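Local coordinates for nitronate monooxygenase family protein (Pseudomonas aeruginosa, PDB 4QIT) that oxidises alkyl nitronates, such as the toxin propionate 3-nitronate, with molecular oxygen and with flavin mononucleotide as cofactor, at residues Gln18-Met26 with Gly238-Thr246; Pro71-His79 with Pro133-Pro143. The protein carries 1 engineered substitution. All coordinates share one frame; numbering follows the deposited sequence.

In the fold
Contact 1 and contact 2 sit in one parallel eight-stranded sheet, their centres about 14 Å apart. Its strand order 1-8-7-6-5-4-3-2 is that of a TIM barrel: contact 1 pairs strand 21-23 with strand 241-244, the first and last, and contact 2 pairs strands 72-77 and 135-139, third and fourth. Along the chain, 71-79 and 133-143 fall between 18-26 and 238-246, so contact 2 belongs to the body of the barrel that contact 1 brings round on itself. They meet where Pro25 CB packs 3.4 Å from Asn75 CB. Both reach the FMN, contact 1 at the phosphate, the ribityl chain and, through Met26, the flavin ring, contact 2 at the pyrimidine end of the flavin.

Contact 1: residues Gln18-Met26 with Gly238-Thr246; sequences QQPIIQAPM and GASAVQMGT. With FMN (flavin mononucleotide), chain C.
Ile22 and Gln243 are bridge partners on parallel strands, and their side chains leave the same face of the sheet, crossing at a slant. Gln243 has CG anti to its backbone N (chi1 175°) and runs on extended, which carries the amide past Ala24: CG packs 3.7 Å from Ala24 CB, and OE1 lies 3.6 Å from Ile22 CG2. The other amide atom, NE2, lies near Pro25 CD and donates to the FMN ribityl oxygen O2' (2.9 Å), a bent bond with 133° at the hydrogen. On the opposite face Ile21 and Val242 stand side by side, CG1 to CG2 4.1 Å, and Met244 slants across so that its SD nears Ile21 CG2; helix 344-355 covers this face through Leu348 and Leu351. Four backbone bonds, Val242 N to Pro20 O, Ile22 N to Val242 O, Met244 N to Ile22 O and Ala24 N to Met244 O, set the parallel register. Met26 SD rests 3.5 Å from Gly245 O, while its CB and CG meet the flavin at C6 and C5A. Gly245 N reaches phosphate O1P almost straight (2.9 Å, 170°), and O3P takes both Thr246 N and Thr246 OG1. Gly224 N, past strand 219-222, also bonds to FMN. First strand beside eighth closes a TIM barrel, and phosphate binding at the C-terminal ends of strands seven and eight is characteristic of its FMN-binding members.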
loop_
_atom_site.group_PDB
_atom_site.type_symbol
_atom_site.label_atom_id
_atom_site.label_comp_id
_atom_site.label_asym_id
_atom_site.label_seq_id
_atom_site.Cartn_x
_atom_site.Cartn_y
_atom_site.Cartn_z
ATOM N N GLN A 18 -28.630 8.743 -0.639
ATOM C CA GLN A 18 -28.318 10.138 -0.354
ATOM C C GLN A 18 -26.820 10.412 -0.171
ATOM O O GLN A 18 -26.356 11.509 -0.470
ATOM C CB GLN A 18 -29.094 10.617 0.879
ATOM C CG GLN A 18 -30.606 10.617 0.693
ATOM C CD GLN A 18 -31.053 11.582 -0.386
ATOM O OE1 GLN A 18 -30.618 12.733 -0.423
ATOM N NE2 GLN A 18 -31.921 11.114 -1.282
ATOM N N GLN A 19 -26.071 9.429 0.335
ATOM C CA GLN A 19 -24.663 9.642 0.682
ATOM C C GLN A 19 -23.771 8.646 -0.040
ATOM O O GLN A 19 -24.121 7.483 -0.146
ATOM C CB GLN A 19 -24.439 9.504 2.194
ATOM C CG GLN A 19 -25.282 10.448 3.030
ATOM C CD GLN A 19 -24.991 11.903 2.731
ATOM O OE1 GLN A 19 -23.914 12.253 2.235
ATOM N NE2 GLN A 19 -25.952 12.770 3.044
ATOM N N PRO A 20 -22.601 9.099 -0.506
ATOM C CA PRO A 20 -21.731 8.223 -1.309
ATOM C C PRO A 20 -20.838 7.341 -0.442
ATOM O O PRO A 20 -19.610 7.318 -0.616
ATOM C CB PRO A 20 -20.881 9.226 -2.093
ATOM C CG PRO A 20 -20.729 10.376 -1.139
ATOM C CD PRO A 20 -22.069 10.474 -0.425
ATOM N N ILE A 21 -21.463 6.608 0.473
ATOM C CA ILE A 21 -20.721 5.811 1.451
ATOM C C ILE A 21 -21.348 4.436 1.503
ATOM O O ILE A 21 -22.535 4.295 1.818
ATOM C CB ILE A 21 -20.780 6.452 2.859
ATOM C CG1 ILE A 21 -20.207 7.874 2.821
ATOM C CG2 ILE A 21 -20.013 5.597 3.861
ATOM C CD1 ILE A 21 -20.458 8.662 4.092
ATOM N N ILE A 22 -20.558 3.424 1.167
ATOM C CA ILE A 22 -20.995 2.041 1.237
ATOM C C ILE A 22 -20.364 1.409 2.471
ATOM O O ILE A 22 -19.140 1.470 2.639
ATOM C CB ILE A 22 -20.524 1.240 -0.000
ATOM C CG1 ILE A 22 -20.979 1.915 -1.298
ATOM C CG2 ILE A 22 -21.016 -0.207 0.072
ATOM C CD1 ILE A 22 -20.522 1.175 -2.556
ATOM N N GLN A 23 -21.178 0.818 3.346
ATOM C CA GLN A 23 -20.639 -0.005 4.422
ATOM C C GLN A 23 -20.315 -1.356 3.805
ATOM O O GLN A 23 -21.190 -1.999 3.239
ATOM C CB GLN A 23 -21.629 -0.130 5.589
ATOM C CG GLN A 23 -21.472 -1.398 6.440
ATOM C CD GLN A 23 -22.499 -2.461 6.078
ATOM O OE1 GLN A 23 -23.693 -2.161 5.941
ATOM N NE2 GLN A 23 -22.045 -3.701 5.901
ATOM N N ALA A 24 -19.049 -1.764 3.879
ATOM C CA ALA A 24 -18.592 -2.936 3.132
ATOM C C ALA A 24 -19.290 -4.222 3.547
ATOM O O ALA A 24 -19.507 -4.463 4.736
ATOM C CB ALA A 24 -17.077 -3.095 3.263
ATOM N N PRO A 25 -19.640 -5.060 2.564
ATOM C CA PRO A 25 -20.086 -6.397 2.939
ATOM C C PRO A 25 -18.909 -7.107 3.558
ATOM O O PRO A 25 -17.776 -6.981 3.083
ATOM C CB PRO A 25 -20.438 -7.054 1.601
ATOM C CG PRO A 25 -19.700 -6.270 0.570
ATOM C CD PRO A 25 -19.546 -4.875 1.107
ATOM N N MET A 26 -19.178 -7.801 4.647
ATOM C CA MET A 26 -18.134 -8.414 5.437
ATOM C C MET A 26 -18.640 -9.732 5.951
ATOM O O MET A 26 -19.335 -9.775 6.963
ATOM C CB MET A 26 -17.745 -7.496 6.602
ATOM C CG MET A 26 -17.059 -6.200 6.168
ATOM S SD MET A 26 -16.588 -5.183 7.577
ATOM C CE MET A 26 -18.167 -4.429 8.004
ATOM N N GLY A 238 -10.555 11.418 -7.464
ATOM C CA GLY A 238 -11.471 11.144 -8.552
ATOM C C GLY A 238 -12.514 10.079 -8.269
ATOM O O GLY A 238 -13.262 9.716 -9.165
ATOM N N ALA A 239 -12.575 9.563 -7.042
ATOM C CA ALA A 239 -13.572 8.546 -6.720
ATOM C C ALA A 239 -14.972 9.145 -6.752
ATOM O O ALA A 239 -15.148 10.344 -6.534
ATOM C CB ALA A 239 -13.300 7.940 -5.341
ATOM N N SER A 240 -15.959 8.293 -7.003
ATOM C CA SER A 240 -17.360 8.699 -6.957
ATOM C C SER A 240 -18.029 8.334 -5.641
ATOM O O SER A 240 -19.135 8.800 -5.360
ATOM C CB SER A 240 -18.137 8.050 -8.100
ATOM O OG SER A 240 -17.618 8.463 -9.352
ATOM N N ALA A 241 -17.369 7.487 -4.845
ATOM C CA ALA A 241 -17.897 7.034 -3.562
ATOM C C ALA A 241 -16.792 6.322 -2.794
ATOM O O ALA A 241 -15.690 6.139 -3.313
ATOM C CB ALA A 241 -19.098 6.106 -3.763
ATOM N N VAL A 242 -17.086 5.928 -1.560
ATOM C CA VAL A 242 -16.164 5.116 -0.771
ATOM C C VAL A 242 -16.859 3.871 -0.239
ATOM O O VAL A 242 -18.093 3.837 -0.086
ATOM C CB VAL A 242 -15.550 5.910 0.414
ATOM C CG1 VAL A 242 -14.809 7.133 -0.107
ATOM C CG2 VAL A 242 -16.624 6.310 1.443
ATOM N N GLN A 243 -16.064 2.840 0.023
ATOM C CA GLN A 243 -16.547 1.629 0.663
ATOM C C GLN A 243 -15.657 1.392 1.872
ATOM O O GLN A 243 -14.419 1.392 1.751
ATOM C CB GLN A 243 -16.482 0.439 -0.298
ATOM C CG GLN A 243 -16.872 -0.877 0.350
ATOM C CD GLN A 243 -17.272 -1.914 -0.677
ATOM O OE1 GLN A 243 -18.124 -1.659 -1.530
ATOM N NE2 GLN A 243 -16.647 -3.083 -0.615
ATOM N N MET A 244 -16.294 1.216 3.033
ATOM C CA MET A 244 -15.611 1.195 4.323
ATOM C C MET A 244 -16.036 -0.024 5.122
ATOM O O MET A 244 -17.223 -0.199 5.395
ATOM C CB MET A 244 -15.946 2.479 5.104
ATOM C CG MET A 244 -15.407 3.743 4.442
ATOM S SD MET A 244 -16.058 5.272 5.139
ATOM C CE MET A 244 -15.325 5.213 6.765
ATOM N N GLY A 245 -15.072 -0.870 5.479
ATOM C CA GLY A 245 -15.353 -2.065 6.251
ATOM C C GLY A 245 -14.934 -1.920 7.707
ATOM O O GLY A 245 -15.768 -1.945 8.618
ATOM N N THR A 246 -13.630 -1.764 7.920
ATOM C CA THR A 246 -13.075 -1.718 9.273
ATOM C C THR A 246 -13.785 -0.690 10.157
ATOM O O THR A 246 -14.051 -0.950 11.334
ATOM C CB THR A 246 -11.569 -1.420 9.216
ATOM O OG1 THR A 246 -10.933 -2.444 8.443
ATOM C CG2 THR A 246 -10.953 -1.408 10.609
HETATM N N1 FMN C . -15.242 -7.924 0.734
HETATM C C2 FMN C . -16.088 -8.778 0.040
HETATM O O2 FMN C . -16.217 -8.635 -1.169
HETATM N N3 FMN C . -16.807 -9.760 0.685
HETATM C C4 FMN C . -16.650 -9.910 2.047
HETATM O O4 FMN C . -17.259 -10.780 2.664
HETATM C C4A FMN C . -15.799 -9.068 2.740
HETATM N N5 FMN C . -15.665 -9.249 4.091
HETATM C C5A FMN C . -14.848 -8.424 4.826
HETATM C C6 FMN C . -14.756 -8.637 6.194
HETATM C C7 FMN C . -13.959 -7.828 6.978
HETATM C C7M FMN C . -13.932 -8.107 8.454
HETATM C C8 FMN C . -13.219 -6.805 6.385
HETATM C C8M FMN C . -12.332 -5.931 7.224
HETATM C C9 FMN C . -13.310 -6.599 5.003
HETATM C C9A FMN C . -14.132 -7.407 4.209
HETATM N N10 FMN C . -14.251 -7.224 2.831
HETATM C C10 FMN C . -15.084 -8.065 2.097
HETATM C "C1'" FMN C . -13.459 -6.146 2.135
HETATM C "C2'" FMN C . -14.224 -4.844 1.978
HETATM O "O2'" FMN C . -15.170 -4.980 0.949
HETATM C "C3'" FMN C . -13.291 -3.701 1.604
HETATM O "O3'" FMN C . -12.400 -4.060 0.569
HETATM C "C4'" FMN C . -12.466 -3.363 2.826
HETATM O "O4'" FMN C . -13.260 -3.512 3.989
HETATM C "C5'" FMN C . -12.020 -1.915 2.724
HETATM O "O5'" FMN C . -10.974 -1.803 3.640
HETATM P P FMN C . -11.169 -1.084 5.045
HETATM O O1P FMN C . -12.340 -0.140 4.969
HETATM O O2P FMN C . -9.872 -0.404 5.361
HETATM O O3P FMN C . -11.469 -2.187 6.005
#

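Contact 2: residues Pro71-His79 with Pro133-Pro143; sequences PFNVNLFCH and PAAVSFHFGAP. With FMN (flavin mononucleotide), chain C; NIE (nitroethane), chain D.
Phe77 and Phe140 form a T-shaped pair: the edge of Phe140 points at one face of Phe77, centroids 5.2 Å apart and planes at 68°. This end is tightly packed. Phe140 CD2 touches CB of His79, a residue whose NE2 is hydrogen-bonded to Tyr115 O, and Cys78 SG lies obliquely to the Phe138 ring, over whose centre Pro143 CG sits. Six backbone hydrogen bonds, the first from Ala135 N to Phe72 O and the last from Cys78 N to His139 O, join the parallel third and fourth TIM-barrel strands. Strand alternation turns Leu76 and Val136 outward onto helix 124-131, with Phe138 on the same side against Phe118, and Asn73, Asn75 and Ser137 inward. The inward side is wetter. Asn73 CG stands opposite the backbone N (chi1 171°), bringing OD1 within 2.9 Å of its donor Ser137 OG; water 2 links that OG with Asn73 ND2. Water 3 accepts from Asn75 ND2 and donates to FMN O2, while Asn75 OD1 receives flavin N3 (3.1 Å, 136°). The edge of Phe77 meets N3, and its CZ nears nitroethane C1. At the more exposed N-terminal end, Pro71 CB meets Ala134 CB (3.5 Å), and water 1 accepts from Phe72 N and Ala134 N.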
loop_
_atom_site.group_PDB
_atom_site.type_symbol
_atom_site.label_atom_id
_atom_site.label_comp_id
_atom_site.label_asym_id
_atom_site.label_seq_id
_atom_site.Cartn_x
_atom_site.Cartn_y
_atom_site.Cartn_z
ATOM N N PRO A 71 -32.211 1.454 -0.503
ATOM C CA PRO A 71 -31.338 0.538 -1.246
ATOM C C PRO A 71 -30.268 -0.092 -0.372
ATOM O O PRO A 71 -29.762 0.548 0.540
ATOM C CB PRO A 71 -30.670 1.463 -2.261
ATOM C CG PRO A 71 -31.733 2.513 -2.513
ATOM C CD PRO A 71 -32.289 2.774 -1.154
ATOM N N PHE A 72 -29.933 -1.340 -0.672
ATOM C CA PHE A 72 -28.800 -2.012 -0.041
ATOM C C PHE A 72 -28.109 -2.924 -1.047
ATOM O O PHE A 72 -28.613 -3.156 -2.151
ATOM C CB PHE A 72 -29.222 -2.778 1.226
ATOM C CG PHE A 72 -30.256 -3.844 0.979
ATOM C CD1 PHE A 72 -31.609 -3.532 1.022
ATOM C CD2 PHE A 72 -29.880 -5.151 0.709
ATOM C CE1 PHE A 72 -32.572 -4.508 0.798
ATOM C CE2 PHE A 72 -30.839 -6.134 0.487
ATOM C CZ PHE A 72 -32.190 -5.804 0.531
ATOM N N ASN A 73 -26.956 -3.441 -0.637
ATOM C CA ASN A 73 -26.005 -4.138 -1.494
ATOM C C ASN A 73 -25.873 -5.580 -1.012
ATOM O O ASN A 73 -25.749 -5.841 0.191
ATOM C CB ASN A 73 -24.669 -3.377 -1.396
ATOM C CG ASN A 73 -23.493 -4.082 -2.065
ATOM O OD1 ASN A 73 -23.634 -4.814 -3.056
ATOM N ND2 ASN A 73 -22.296 -3.820 -1.533
ATOM N N VAL A 74 -25.939 -6.515 -1.954
ATOM C CA VAL A 74 -25.793 -7.934 -1.654
ATOM C C VAL A 74 -24.550 -8.457 -2.358
ATOM O O VAL A 74 -24.428 -8.330 -3.579
ATOM C CB VAL A 74 -27.038 -8.734 -2.079
ATOM C CG1 VAL A 74 -26.824 -10.219 -1.843
ATOM C CG2 VAL A 74 -28.254 -8.239 -1.300
ATOM N N ASN A 75 -23.623 -9.024 -1.590
ATOM C CA ASN A 75 -22.307 -9.384 -2.116
ATOM C C ASN A 75 -22.110 -10.893 -2.244
ATOM O O ASN A 75 -22.471 -11.664 -1.339
ATOM C CB ASN A 75 -21.236 -8.772 -1.216
ATOM C CG ASN A 75 -19.824 -9.096 -1.655
ATOM O OD1 ASN A 75 -19.218 -10.048 -1.163
ATOM N ND2 ASN A 75 -19.285 -8.296 -2.569
ATOM N N LEU A 76 -21.520 -11.300 -3.368
ATOM C CA LEU A 76 -21.197 -12.704 -3.613
ATOM C C LEU A 76 -19.751 -12.867 -4.065
ATOM O O LEU A 76 -19.246 -12.084 -4.877
ATOM C CB LEU A 76 -22.141 -13.304 -4.669
ATOM C CG LEU A 76 -23.622 -13.336 -4.257
ATOM C CD1 LEU A 76 -24.350 -12.081 -4.721
ATOM C CD2 LEU A 76 -24.327 -14.595 -4.754
ATOM N N PHE A 77 -19.093 -13.899 -3.552
ATOM C CA PHE A 77 -17.758 -14.237 -4.025
ATOM C C PHE A 77 -17.850 -14.858 -5.413
ATOM O O PHE A 77 -18.760 -15.645 -5.692
ATOM C CB PHE A 77 -17.077 -15.227 -3.086
ATOM C CG PHE A 77 -16.827 -14.692 -1.696
ATOM C CD1 PHE A 77 -17.082 -13.364 -1.377
ATOM C CD2 PHE A 77 -16.316 -15.528 -0.721
ATOM C CE1 PHE A 77 -16.851 -12.892 -0.095
ATOM C CE2 PHE A 77 -16.073 -15.067 0.559
ATOM C CZ PHE A 77 -16.346 -13.743 0.875
ATOM N N CYS A 78 -16.902 -14.506 -6.273
ATOM C CA CYS A 78 -16.896 -14.951 -7.660
ATOM C C CYS A 78 -15.497 -15.453 -8.005
ATOM O O CYS A 78 -14.951 -15.171 -9.079
ATOM C CB CYS A 78 -17.283 -13.780 -8.567
ATOM S SG CYS A 78 -17.845 -14.254 -10.222
ATOM N N HIS A 79 -14.912 -16.182 -7.065
ATOM C CA HIS A 79 -13.604 -16.798 -7.261
ATOM C C HIS A 79 -13.673 -17.950 -8.274
ATOM O O HIS A 79 -14.759 -18.448 -8.595
ATOM C CB HIS A 79 -13.073 -17.318 -5.920
ATOM C CG HIS A 79 -14.059 -18.167 -5.168
ATOM N ND1 HIS A 79 -15.177 -17.644 -4.554
ATOM C CD2 HIS A 79 -14.075 -19.498 -4.925
ATOM C CE1 HIS A 79 -15.844 -18.623 -3.964
ATOM N NE2 HIS A 79 -15.202 -19.755 -4.173
ATOM N N PRO A 133 -32.369 -6.961 -5.151
ATOM C CA PRO A 133 -31.773 -5.932 -4.296
ATOM C C PRO A 133 -31.283 -4.788 -5.178
ATOM O O PRO A 133 -31.022 -5.003 -6.361
ATOM C CB PRO A 133 -30.596 -6.662 -3.642
ATOM C CG PRO A 133 -30.251 -7.767 -4.588
ATOM C CD PRO A 133 -31.552 -8.184 -5.218
ATOM N N ALA A 134 -31.172 -3.584 -4.627
ATOM C CA ALA A 134 -30.760 -2.436 -5.426
ATOM C C ALA A 134 -29.370 -2.615 -6.029
ATOM O O ALA A 134 -29.111 -2.180 -7.154
ATOM C CB ALA A 134 -30.816 -1.167 -4.593
ATOM N N ALA A 135 -28.471 -3.251 -5.280
ATOM C CA ALA A 135 -27.126 -3.492 -5.783
ATOM C C ALA A 135 -26.660 -4.914 -5.504
ATOM O O ALA A 135 -26.961 -5.490 -4.453
ATOM C CB ALA A 135 -26.147 -2.492 -5.193
ATOM N N VAL A 136 -25.946 -5.485 -6.467
ATOM C CA VAL A 136 -25.262 -6.758 -6.272
ATOM C C VAL A 136 -23.778 -6.555 -6.568
ATOM O O VAL A 136 -23.416 -5.974 -7.593
ATOM C CB VAL A 136 -25.842 -7.872 -7.171
ATOM C CG1 VAL A 136 -24.955 -9.130 -7.131
ATOM C CG2 VAL A 136 -27.273 -8.204 -6.753
ATOM N N SER A 137 -22.918 -6.999 -5.650
ATOM C CA SER A 137 -21.480 -6.828 -5.806
ATOM C C SER A 137 -20.761 -8.174 -5.859
ATOM O O SER A 137 -21.237 -9.166 -5.292
ATOM C CB SER A 137 -20.924 -5.989 -4.653
ATOM O OG SER A 137 -21.290 -4.631 -4.783
ATOM N N PHE A 138 -19.608 -8.191 -6.524
ATOM C CA PHE A 138 -18.823 -9.406 -6.683
ATOM C C PHE A 138 -17.381 -9.190 -6.269
ATOM O O PHE A 138 -16.801 -8.124 -6.529
ATOM C CB PHE A 138 -18.884 -9.899 -8.136
ATOM C CG PHE A 138 -20.267 -10.276 -8.567
ATOM C CD1 PHE A 138 -20.804 -11.491 -8.194
ATOM C CD2 PHE A 138 -21.039 -9.403 -9.324
ATOM C CE1 PHE A 138 -22.098 -11.859 -8.574
ATOM C CE2 PHE A 138 -22.336 -9.758 -9.718
ATOM C CZ PHE A 138 -22.866 -10.983 -9.337
ATOM N N HIS A 139 -16.811 -10.209 -5.632
ATOM C CA HIS A 139 -15.440 -10.185 -5.126
ATOM C C HIS A 139 -14.684 -11.356 -5.734
ATOM O O HIS A 139 -15.248 -12.443 -5.874
ATOM C CB HIS A 139 -15.442 -10.339 -3.603
ATOM C CG HIS A 139 -14.236 -9.762 -2.932
ATOM N ND1 HIS A 139 -13.901 -8.425 -3.029
ATOM C CD2 HIS A 139 -13.291 -10.327 -2.145
ATOM C CE1 HIS A 139 -12.805 -8.197 -2.339
ATOM N NE2 HIS A 139 -12.407 -9.337 -1.792
ATOM N N PHE A 140 -13.416 -11.117 -6.076
ATOM C CA PHE A 140 -12.474 -12.111 -6.623
ATOM C C PHE A 140 -12.548 -12.279 -8.134
ATOM O O PHE A 140 -11.685 -12.940 -8.716
ATOM C CB PHE A 140 -12.601 -13.502 -5.977
ATOM C CG PHE A 140 -12.401 -13.530 -4.486
ATOM C CD1 PHE A 140 -11.343 -12.863 -3.874
ATOM C CD2 PHE A 140 -13.258 -14.282 -3.698
ATOM C CE1 PHE A 140 -11.168 -12.945 -2.499
ATOM C CE2 PHE A 140 -13.095 -14.362 -2.332
ATOM C CZ PHE A 140 -12.048 -13.691 -1.726
ATOM N N GLY A 141 -13.570 -11.707 -8.760
ATOM C CA GLY A 141 -13.731 -11.812 -10.205
ATOM C C GLY A 141 -15.038 -11.194 -10.664
ATOM O O GLY A 141 -15.888 -10.814 -9.847
ATOM N N ALA A 142 -15.205 -11.092 -11.979
ATOM C CA ALA A 142 -16.458 -10.606 -12.538
ATOM C C ALA A 142 -17.183 -11.782 -13.171
ATOM O O ALA A 142 -16.549 -12.651 -13.783
ATOM C CB ALA A 142 -16.201 -9.530 -13.567
ATOM N N PRO A 143 -18.511 -11.827 -13.026
ATOM C CA PRO A 143 -19.277 -12.866 -13.714
ATOM C C PRO A 143 -19.246 -12.625 -15.219
ATOM O O PRO A 143 -18.869 -11.533 -15.653
ATOM C CB PRO A 143 -20.706 -12.646 -13.202
ATOM C CG PRO A 143 -20.553 -11.861 -11.927
ATOM C CD PRO A 143 -19.362 -10.992 -12.160
HETATM N N1 FMN C . -15.242 -7.924 0.734
HETATM C C2 FMN C . -16.088 -8.778 0.040
HETATM O O2 FMN C . -16.217 -8.635 -1.169
HETATM N N3 FMN C . -16.807 -9.760 0.685
HETATM C C4 FMN C . -16.650 -9.910 2.047
HETATM O O4 FMN C . -17.259 -10.780 2.664
HETATM C C4A FMN C . -15.799 -9.068 2.740
HETATM N N5 FMN C . -15.665 -9.249 4.091
HETATM C C5A FMN C . -14.848 -8.424 4.826
HETATM C C6 FMN C . -14.756 -8.637 6.194
HETATM C C7 FMN C . -13.959 -7.828 6.978
HETATM C C7M FMN C . -13.932 -8.107 8.454
HETATM C C8 FMN C . -13.219 -6.805 6.385
HETATM C C8M FMN C . -12.332 -5.931 7.224
HETATM C C9 FMN C . -13.310 -6.599 5.003
HETATM C C9A FMN C . -14.132 -7.407 4.209
HETATM N N10 FMN C . -14.251 -7.224 2.831
HETATM C C10 FMN C . -15.084 -8.065 2.097
HETATM C "C1'" FMN C . -13.459 -6.146 2.135
HETATM C "C2'" FMN C . -14.224 -4.844 1.978
HETATM O "O2'" FMN C . -15.170 -4.980 0.949
HETATM C "C3'" FMN C . -13.291 -3.701 1.604
HETATM O "O3'" FMN C . -12.400 -4.060 0.569
HETATM C "C4'" FMN C . -12.466 -3.363 2.826
HETATM O "O4'" FMN C . -13.260 -3.512 3.989
HETATM C "C5'" FMN C . -12.020 -1.915 2.724
HETATM O "O5'" FMN C . -10.974 -1.803 3.640
HETATM P P FMN C . -11.169 -1.084 5.045
HETATM O O1P FMN C . -12.340 -0.140 4.969
HETATM O O2P FMN C . -9.872 -0.404 5.361
HETATM O O3P FMN C . -11.469 -2.187 6.005
HETATM N N3 NIE D . -13.051 -11.508 4.251
HETATM C C1 NIE D . -13.635 -12.700 2.284
HETATM C C2 NIE D . -13.953 -12.481 3.746
HETATM O O4 NIE D . -12.850 -10.487 3.597
HETATM O O5 NIE D . -12.147 -11.883 5.202
HETATM O O HOH W 1 -32.197 -2.941 -2.082
HETATM O O HOH W 2 -19.498 -3.776 -2.535
HETATM O O HOH W 3 -16.550 -7.302 -3.746
#